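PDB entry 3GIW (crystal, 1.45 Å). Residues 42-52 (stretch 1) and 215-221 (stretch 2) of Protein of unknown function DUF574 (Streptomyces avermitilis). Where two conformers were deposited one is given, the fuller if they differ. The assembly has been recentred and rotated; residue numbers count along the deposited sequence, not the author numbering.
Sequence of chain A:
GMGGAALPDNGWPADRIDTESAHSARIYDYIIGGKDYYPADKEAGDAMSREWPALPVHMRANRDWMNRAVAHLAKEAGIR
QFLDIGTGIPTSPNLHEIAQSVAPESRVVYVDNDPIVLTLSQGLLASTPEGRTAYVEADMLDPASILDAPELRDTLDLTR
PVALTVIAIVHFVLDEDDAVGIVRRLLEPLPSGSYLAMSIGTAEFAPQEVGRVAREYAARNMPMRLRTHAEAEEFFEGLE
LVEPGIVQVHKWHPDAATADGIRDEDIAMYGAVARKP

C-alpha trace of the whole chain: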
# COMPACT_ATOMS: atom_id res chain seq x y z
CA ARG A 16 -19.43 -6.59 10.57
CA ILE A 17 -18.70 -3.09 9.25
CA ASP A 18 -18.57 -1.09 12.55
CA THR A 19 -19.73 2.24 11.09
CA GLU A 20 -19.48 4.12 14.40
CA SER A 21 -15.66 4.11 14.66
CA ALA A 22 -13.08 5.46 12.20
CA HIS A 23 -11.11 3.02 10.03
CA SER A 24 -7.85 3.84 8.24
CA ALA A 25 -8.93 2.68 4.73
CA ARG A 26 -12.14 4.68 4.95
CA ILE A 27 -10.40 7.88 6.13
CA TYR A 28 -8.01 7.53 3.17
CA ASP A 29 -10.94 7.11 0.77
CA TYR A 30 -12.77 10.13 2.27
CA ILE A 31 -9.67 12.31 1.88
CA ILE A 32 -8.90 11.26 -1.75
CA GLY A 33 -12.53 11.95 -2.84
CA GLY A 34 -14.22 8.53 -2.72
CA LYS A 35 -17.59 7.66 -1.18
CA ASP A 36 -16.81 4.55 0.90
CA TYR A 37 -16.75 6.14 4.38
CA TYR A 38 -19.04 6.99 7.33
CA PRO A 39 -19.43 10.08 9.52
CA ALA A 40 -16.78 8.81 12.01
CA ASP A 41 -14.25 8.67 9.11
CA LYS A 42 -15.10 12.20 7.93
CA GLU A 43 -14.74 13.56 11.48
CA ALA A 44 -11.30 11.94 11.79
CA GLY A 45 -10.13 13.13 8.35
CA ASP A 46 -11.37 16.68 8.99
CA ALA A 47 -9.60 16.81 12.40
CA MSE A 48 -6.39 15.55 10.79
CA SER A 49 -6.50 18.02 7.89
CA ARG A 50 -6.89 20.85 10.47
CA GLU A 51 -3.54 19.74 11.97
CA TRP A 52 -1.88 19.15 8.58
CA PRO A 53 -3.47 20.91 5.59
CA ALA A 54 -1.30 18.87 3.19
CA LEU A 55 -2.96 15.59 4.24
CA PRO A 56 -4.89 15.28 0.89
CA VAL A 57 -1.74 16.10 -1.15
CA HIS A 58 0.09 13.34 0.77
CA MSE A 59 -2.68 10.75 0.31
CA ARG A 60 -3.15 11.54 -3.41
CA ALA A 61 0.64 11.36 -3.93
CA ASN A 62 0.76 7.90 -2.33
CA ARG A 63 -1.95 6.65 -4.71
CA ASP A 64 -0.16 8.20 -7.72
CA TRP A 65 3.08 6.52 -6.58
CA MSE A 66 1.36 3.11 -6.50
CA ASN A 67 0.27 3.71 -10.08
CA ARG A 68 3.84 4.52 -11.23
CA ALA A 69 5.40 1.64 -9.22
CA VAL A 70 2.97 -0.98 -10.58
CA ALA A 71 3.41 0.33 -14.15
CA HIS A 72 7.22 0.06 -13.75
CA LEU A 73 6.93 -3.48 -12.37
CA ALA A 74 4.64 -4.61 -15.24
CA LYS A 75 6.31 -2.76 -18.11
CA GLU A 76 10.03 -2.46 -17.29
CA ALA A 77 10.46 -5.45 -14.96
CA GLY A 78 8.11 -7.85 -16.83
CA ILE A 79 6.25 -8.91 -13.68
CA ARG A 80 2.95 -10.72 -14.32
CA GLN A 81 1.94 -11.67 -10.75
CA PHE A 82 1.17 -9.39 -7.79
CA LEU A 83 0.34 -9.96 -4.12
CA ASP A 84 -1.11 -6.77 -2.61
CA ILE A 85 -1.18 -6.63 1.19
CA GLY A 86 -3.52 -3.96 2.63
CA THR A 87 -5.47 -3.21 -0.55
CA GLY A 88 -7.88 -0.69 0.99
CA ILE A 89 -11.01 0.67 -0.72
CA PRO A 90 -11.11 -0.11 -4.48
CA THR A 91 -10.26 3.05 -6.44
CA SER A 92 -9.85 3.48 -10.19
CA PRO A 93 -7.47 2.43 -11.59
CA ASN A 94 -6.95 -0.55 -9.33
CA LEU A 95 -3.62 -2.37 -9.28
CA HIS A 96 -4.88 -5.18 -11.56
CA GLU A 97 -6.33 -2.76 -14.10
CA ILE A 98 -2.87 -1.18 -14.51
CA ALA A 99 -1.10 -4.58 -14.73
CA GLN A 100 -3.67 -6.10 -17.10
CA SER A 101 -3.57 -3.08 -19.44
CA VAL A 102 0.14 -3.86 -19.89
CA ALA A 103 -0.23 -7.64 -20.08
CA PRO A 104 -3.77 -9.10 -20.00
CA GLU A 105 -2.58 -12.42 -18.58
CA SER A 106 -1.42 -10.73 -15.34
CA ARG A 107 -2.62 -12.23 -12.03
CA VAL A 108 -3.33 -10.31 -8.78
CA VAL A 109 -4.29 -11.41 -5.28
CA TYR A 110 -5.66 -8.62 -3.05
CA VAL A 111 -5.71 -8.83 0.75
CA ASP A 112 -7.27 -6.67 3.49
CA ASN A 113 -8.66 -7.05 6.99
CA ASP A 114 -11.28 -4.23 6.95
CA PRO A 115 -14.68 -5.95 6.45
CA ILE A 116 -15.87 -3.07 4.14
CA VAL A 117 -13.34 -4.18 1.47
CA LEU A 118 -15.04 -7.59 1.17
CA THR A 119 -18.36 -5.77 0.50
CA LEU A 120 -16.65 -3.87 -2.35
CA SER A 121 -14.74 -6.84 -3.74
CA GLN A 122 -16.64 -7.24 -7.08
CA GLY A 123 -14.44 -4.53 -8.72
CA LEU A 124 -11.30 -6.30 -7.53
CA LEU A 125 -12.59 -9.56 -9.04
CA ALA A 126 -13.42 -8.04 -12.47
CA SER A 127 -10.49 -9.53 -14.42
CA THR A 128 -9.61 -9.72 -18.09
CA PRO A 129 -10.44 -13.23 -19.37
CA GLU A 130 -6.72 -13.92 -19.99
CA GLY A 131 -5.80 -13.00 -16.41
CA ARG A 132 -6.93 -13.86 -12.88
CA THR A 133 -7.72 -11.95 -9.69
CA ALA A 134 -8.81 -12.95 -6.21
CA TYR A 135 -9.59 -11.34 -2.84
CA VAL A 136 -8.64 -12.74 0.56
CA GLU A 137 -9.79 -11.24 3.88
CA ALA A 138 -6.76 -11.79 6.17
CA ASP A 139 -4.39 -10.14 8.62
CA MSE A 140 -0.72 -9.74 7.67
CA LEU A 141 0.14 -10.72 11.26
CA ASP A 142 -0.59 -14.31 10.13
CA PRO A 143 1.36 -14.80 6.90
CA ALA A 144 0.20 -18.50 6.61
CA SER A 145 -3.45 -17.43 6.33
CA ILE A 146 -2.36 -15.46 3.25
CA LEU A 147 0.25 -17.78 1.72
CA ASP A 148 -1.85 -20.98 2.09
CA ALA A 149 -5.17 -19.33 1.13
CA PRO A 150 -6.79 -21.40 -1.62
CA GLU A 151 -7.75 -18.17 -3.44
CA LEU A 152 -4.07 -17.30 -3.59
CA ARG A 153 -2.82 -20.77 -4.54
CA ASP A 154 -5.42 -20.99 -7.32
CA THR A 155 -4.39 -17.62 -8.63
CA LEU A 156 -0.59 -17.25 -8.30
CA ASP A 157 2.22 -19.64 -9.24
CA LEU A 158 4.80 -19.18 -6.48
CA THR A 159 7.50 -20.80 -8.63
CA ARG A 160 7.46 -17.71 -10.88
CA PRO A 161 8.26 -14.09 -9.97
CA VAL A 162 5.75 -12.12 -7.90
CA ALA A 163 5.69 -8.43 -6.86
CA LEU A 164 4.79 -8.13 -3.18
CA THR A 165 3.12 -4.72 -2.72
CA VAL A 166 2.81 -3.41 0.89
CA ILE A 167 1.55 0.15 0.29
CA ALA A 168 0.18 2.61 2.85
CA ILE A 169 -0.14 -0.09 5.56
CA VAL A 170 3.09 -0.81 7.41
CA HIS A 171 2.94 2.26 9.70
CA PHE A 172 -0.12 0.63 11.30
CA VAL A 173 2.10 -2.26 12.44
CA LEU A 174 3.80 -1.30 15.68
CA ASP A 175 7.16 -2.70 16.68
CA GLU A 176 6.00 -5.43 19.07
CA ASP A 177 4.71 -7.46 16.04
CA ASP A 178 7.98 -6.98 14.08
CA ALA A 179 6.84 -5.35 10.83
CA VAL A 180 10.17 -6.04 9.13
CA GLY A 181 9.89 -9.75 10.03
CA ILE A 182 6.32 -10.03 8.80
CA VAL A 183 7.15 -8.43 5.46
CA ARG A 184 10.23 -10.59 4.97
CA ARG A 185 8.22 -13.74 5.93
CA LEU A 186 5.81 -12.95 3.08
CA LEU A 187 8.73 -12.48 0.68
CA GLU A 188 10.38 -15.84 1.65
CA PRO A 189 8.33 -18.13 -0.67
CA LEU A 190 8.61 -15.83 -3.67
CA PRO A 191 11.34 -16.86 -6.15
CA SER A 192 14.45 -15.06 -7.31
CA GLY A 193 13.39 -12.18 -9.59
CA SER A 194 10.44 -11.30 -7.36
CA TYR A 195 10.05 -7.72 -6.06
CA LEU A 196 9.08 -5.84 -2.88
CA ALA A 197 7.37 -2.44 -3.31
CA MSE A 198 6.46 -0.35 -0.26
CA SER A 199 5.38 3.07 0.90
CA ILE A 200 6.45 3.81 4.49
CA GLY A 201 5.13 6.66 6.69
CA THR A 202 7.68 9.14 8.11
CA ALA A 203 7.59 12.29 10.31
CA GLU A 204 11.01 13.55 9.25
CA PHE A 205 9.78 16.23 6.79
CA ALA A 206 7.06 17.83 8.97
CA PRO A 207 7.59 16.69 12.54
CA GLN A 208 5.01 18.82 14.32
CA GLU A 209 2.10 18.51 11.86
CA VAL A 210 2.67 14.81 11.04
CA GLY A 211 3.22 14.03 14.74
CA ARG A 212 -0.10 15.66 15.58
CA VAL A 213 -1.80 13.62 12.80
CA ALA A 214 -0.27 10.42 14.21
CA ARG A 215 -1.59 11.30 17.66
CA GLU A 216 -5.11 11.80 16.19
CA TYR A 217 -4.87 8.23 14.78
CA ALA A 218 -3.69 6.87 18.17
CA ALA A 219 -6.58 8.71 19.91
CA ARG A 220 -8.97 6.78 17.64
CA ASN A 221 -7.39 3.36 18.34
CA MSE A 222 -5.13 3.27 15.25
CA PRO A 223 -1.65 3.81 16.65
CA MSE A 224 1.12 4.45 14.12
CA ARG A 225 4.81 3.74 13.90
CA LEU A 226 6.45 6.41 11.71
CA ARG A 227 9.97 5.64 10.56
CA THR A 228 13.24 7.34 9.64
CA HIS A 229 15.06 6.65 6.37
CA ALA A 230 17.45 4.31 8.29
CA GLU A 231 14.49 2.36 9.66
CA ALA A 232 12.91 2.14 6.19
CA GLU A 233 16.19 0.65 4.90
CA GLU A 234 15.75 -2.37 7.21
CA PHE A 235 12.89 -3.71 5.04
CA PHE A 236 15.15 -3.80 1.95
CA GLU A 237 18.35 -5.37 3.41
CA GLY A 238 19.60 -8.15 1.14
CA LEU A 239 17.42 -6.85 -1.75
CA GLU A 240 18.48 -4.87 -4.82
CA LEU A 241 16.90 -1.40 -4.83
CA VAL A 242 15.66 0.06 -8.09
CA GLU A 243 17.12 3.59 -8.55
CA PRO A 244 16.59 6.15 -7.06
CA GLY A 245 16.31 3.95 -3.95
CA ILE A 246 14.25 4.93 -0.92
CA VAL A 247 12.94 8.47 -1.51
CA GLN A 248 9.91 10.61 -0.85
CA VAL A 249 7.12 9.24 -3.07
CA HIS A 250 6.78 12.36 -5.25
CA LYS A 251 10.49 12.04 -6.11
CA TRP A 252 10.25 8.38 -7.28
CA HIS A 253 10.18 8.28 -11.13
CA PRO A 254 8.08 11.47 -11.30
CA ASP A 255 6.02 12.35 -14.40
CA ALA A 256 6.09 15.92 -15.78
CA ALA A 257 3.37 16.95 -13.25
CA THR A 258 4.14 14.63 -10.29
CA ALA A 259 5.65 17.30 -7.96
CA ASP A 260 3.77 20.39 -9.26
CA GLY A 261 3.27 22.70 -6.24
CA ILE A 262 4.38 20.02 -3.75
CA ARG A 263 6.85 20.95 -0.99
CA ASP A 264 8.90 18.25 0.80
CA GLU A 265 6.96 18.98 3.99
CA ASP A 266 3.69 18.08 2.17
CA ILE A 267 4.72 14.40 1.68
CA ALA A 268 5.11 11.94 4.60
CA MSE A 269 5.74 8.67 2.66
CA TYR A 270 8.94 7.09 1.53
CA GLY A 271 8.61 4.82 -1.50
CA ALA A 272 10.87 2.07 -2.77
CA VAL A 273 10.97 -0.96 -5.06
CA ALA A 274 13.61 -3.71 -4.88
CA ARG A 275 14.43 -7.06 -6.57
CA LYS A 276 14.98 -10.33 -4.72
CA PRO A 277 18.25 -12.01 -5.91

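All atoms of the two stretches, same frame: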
# COMPACT_ATOMS: atom_id res chain seq x y z
N LYS A 42 -15.15 10.76 8.27
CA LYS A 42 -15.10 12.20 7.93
C LYS A 42 -14.62 13.06 9.11
O LYS A 42 -13.82 13.98 8.95
CB LYS A 42 -16.48 12.68 7.48
CG LYS A 42 -16.57 14.17 7.26
CD LYS A 42 -17.91 14.50 6.59
CE LYS A 42 -17.91 15.86 5.95
NZ LYS A 42 -17.45 16.94 6.82
N GLU A 43 -15.11 12.77 10.31
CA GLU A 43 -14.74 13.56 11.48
C GLU A 43 -13.24 13.43 11.74
O GLU A 43 -12.56 14.42 12.04
CB GLU A 43 -15.53 13.10 12.70
CG GLU A 43 -15.31 13.92 14.00
CD GLU A 43 -14.10 13.50 14.82
OE1 GLU A 43 -13.62 12.35 14.71
OE2 GLU A 43 -13.62 14.33 15.62
N ALA A 44 -12.73 12.20 11.66
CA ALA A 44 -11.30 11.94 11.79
C ALA A 44 -10.49 12.67 10.71
O ALA A 44 -9.53 13.39 11.03
CB ALA A 44 -11.03 10.43 11.77
N GLY A 45 -10.87 12.49 9.44
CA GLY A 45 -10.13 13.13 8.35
C GLY A 45 -10.12 14.65 8.46
O GLY A 45 -9.10 15.29 8.19
N ASP A 46 -11.26 15.22 8.82
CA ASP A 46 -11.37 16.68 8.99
C ASP A 46 -10.49 17.17 10.15
O ASP A 46 -9.82 18.20 10.02
CB ASP A 46 -12.82 17.10 9.16
CG ASP A 46 -13.63 17.00 7.88
OD1 ASP A 46 -13.06 16.80 6.80
OD2 ASP A 46 -14.87 17.16 7.98
N ALA A 47 -10.47 16.46 11.27
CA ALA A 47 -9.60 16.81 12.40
C ALA A 47 -8.13 16.73 11.98
O ALA A 47 -7.31 17.57 12.37
CB ALA A 47 -9.86 15.89 13.62
N MSE A 48 -7.77 15.71 11.21
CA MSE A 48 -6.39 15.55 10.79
C MSE A 48 -5.93 16.60 9.80
O MSE A 48 -4.80 17.12 9.88
CB MSE A 48 -6.20 14.17 10.21
CG MSE A 48 -6.41 13.08 11.21
SE MSE A 48 -6.61 11.33 10.36
CE MSE A 48 -6.75 10.33 12.01
N SER A 49 -6.80 16.95 8.85
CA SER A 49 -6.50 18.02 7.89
C SER A 49 -6.36 19.40 8.58
O SER A 49 -5.62 20.25 8.08
CB SER A 49 -7.56 18.10 6.78
OG SER A 49 -7.53 16.94 5.97
N ARG A 50 -7.06 19.61 9.71
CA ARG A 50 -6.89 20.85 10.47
C ARG A 50 -5.47 20.93 11.03
O ARG A 50 -4.88 22.01 11.09
CB ARG A 50 -7.95 20.97 11.58
CG ARG A 50 -9.33 21.41 11.09
CD ARG A 50 -10.38 21.36 12.21
NE ARG A 50 -11.71 21.69 11.71
CZ ARG A 50 -12.80 21.68 12.47
NH1 ARG A 50 -12.71 21.36 13.75
NH2 ARG A 50 -13.99 22.03 11.95
N GLU A 51 -4.93 19.80 11.46
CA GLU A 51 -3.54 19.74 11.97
C GLU A 51 -2.51 19.82 10.85
O GLU A 51 -1.44 20.42 11.02
CB GLU A 51 -3.32 18.45 12.78
CG GLU A 51 -4.21 18.33 14.02
CD GLU A 51 -3.88 19.35 15.10
OE1 GLU A 51 -2.78 19.92 15.11
OE2 GLU A 51 -4.74 19.57 15.97
N TRP A 52 -2.82 19.22 9.69
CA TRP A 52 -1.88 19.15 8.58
C TRP A 52 -2.64 19.35 7.28
O TRP A 52 -3.17 18.39 6.69
CB TRP A 52 -1.14 17.81 8.57
CG TRP A 52 0.00 17.72 7.61
CD1 TRP A 52 0.88 18.71 7.25
CD2 TRP A 52 0.42 16.55 6.90
NE1 TRP A 52 1.82 18.22 6.39
CE2 TRP A 52 1.55 16.89 6.14
CE3 TRP A 52 -0.07 15.25 6.84
CZ2 TRP A 52 2.21 15.96 5.33
CZ3 TRP A 52 0.56 14.33 6.01
CH2 TRP A 52 1.70 14.69 5.27
N ARG A 215 -0.93 11.34 16.37
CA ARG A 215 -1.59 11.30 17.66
C ARG A 215 -3.12 11.31 17.53
O ARG A 215 -3.80 10.70 18.38
CB ARG A 215 -1.04 12.38 18.59
CG ARG A 215 0.46 12.11 18.89
CD ARG A 215 1.05 12.97 19.98
NE ARG A 215 1.26 14.38 19.62
CZ ARG A 215 2.35 14.84 18.99
NH1 ARG A 215 3.29 14.04 18.53
NH2 ARG A 215 2.45 16.15 18.79
N GLU A 216 -3.67 11.92 16.46
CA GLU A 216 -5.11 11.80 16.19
C GLU A 216 -5.48 10.36 15.83
O GLU A 216 -6.52 9.85 16.25
CB GLU A 216 -5.52 12.75 15.06
CG GLU A 216 -5.38 14.25 15.36
CD GLU A 216 -6.30 14.75 16.44
OE1 GLU A 216 -7.41 14.21 16.56
OE2 GLU A 216 -5.89 15.68 17.19
N TYR A 217 -4.66 9.69 15.02
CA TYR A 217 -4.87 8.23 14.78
C TYR A 217 -4.81 7.38 16.06
O TYR A 217 -5.71 6.57 16.28
CB TYR A 217 -3.85 7.69 13.77
CG TYR A 217 -4.16 7.92 12.30
CD1 TYR A 217 -4.95 7.02 11.59
CD2 TYR A 217 -3.58 8.97 11.62
CE1 TYR A 217 -5.23 7.21 10.22
CE2 TYR A 217 -3.82 9.15 10.26
CZ TYR A 217 -4.67 8.28 9.57
OH TYR A 217 -4.89 8.46 8.21
N ALA A 218 -3.80 7.59 16.89
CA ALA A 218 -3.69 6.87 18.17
C ALA A 218 -4.90 7.12 19.07
O ALA A 218 -5.39 6.19 19.70
CB ALA A 218 -2.39 7.20 18.89
N ALA A 219 -5.43 8.36 19.07
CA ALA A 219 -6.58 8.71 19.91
C ALA A 219 -7.85 7.98 19.48
O ALA A 219 -8.80 7.80 20.27
CB ALA A 219 -6.80 10.21 19.90
N ARG A 220 -7.85 7.53 18.24
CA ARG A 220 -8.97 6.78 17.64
C ARG A 220 -8.62 5.30 17.44
O ARG A 220 -9.17 4.63 16.56
CB ARG A 220 -9.35 7.46 16.31
CG ARG A 220 -9.98 8.83 16.50
CD ARG A 220 -10.16 9.53 15.16
NE ARG A 220 -10.77 10.85 15.31
CZ ARG A 220 -10.12 11.95 15.71
NH1 ARG A 220 -8.84 11.90 16.06
NH2 ARG A 220 -10.77 13.09 15.82
N ASN A 221 -7.71 4.79 18.28
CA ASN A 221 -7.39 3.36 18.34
C ASN A 221 -6.69 2.82 17.08
O ASN A 221 -6.81 1.63 16.76
CB ASN A 221 -8.67 2.56 18.64
CG ASN A 221 -8.40 1.16 19.18
OD1 ASN A 221 -7.50 0.96 20.00
ND2 ASN A 221 -9.18 0.19 18.73
O HOH W 1 -13.77 9.80 14.43
O HOH W 2 -6.73 18.15 16.80

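Helix 42-51 and helical residues 215-219, part of a helix that begins earlier in the chain, run nearly antiparallel, their directions 154° apart and their axes 10.4 Å apart at closest approach; the CA atoms of Met 48 and Glu 216 lie 6.7 Å apart. At Arg 220 the second stretch has left the helix, its N bonded to Tyr 217 O (3.1 Å). Arg 220, its CB directed toward helix 42-51, extends (chi1 m, chi2 and chi3 t) toward that helix, so that its guanidinium reaches Glu 43. Its NH2 donates to Glu 43 OE1 and OE2 (3.1 Å each) and its NE to Glu 43 OE1 (3.3 Å), a salt bridge near the guanidinium plane; water 1 also donates to Glu 43 OE1 (2.6 Å). On the other side of the group, NH1 of Arg 220 is held by Glu 216 OE1 (2.8 Å) and Glu 216 O (3.1 Å), so one arginine ties both carboxylates together. Small side chains leave it room: Ala 44 CB is 3.6 Å from Arg 220 NE, and Ala 47 CB 3.7 Å from Arg 220 NH2. Selenomethionine Met 48 supplies the buried apolar contact, its CE over one face of the Tyr 217 ring, 3.4 Å from the centroid. Glu 51 OE2 and Glu 216 OE2, like charges 4.2 Å apart, are bridged by water 2, which donates to each (2.6 Å).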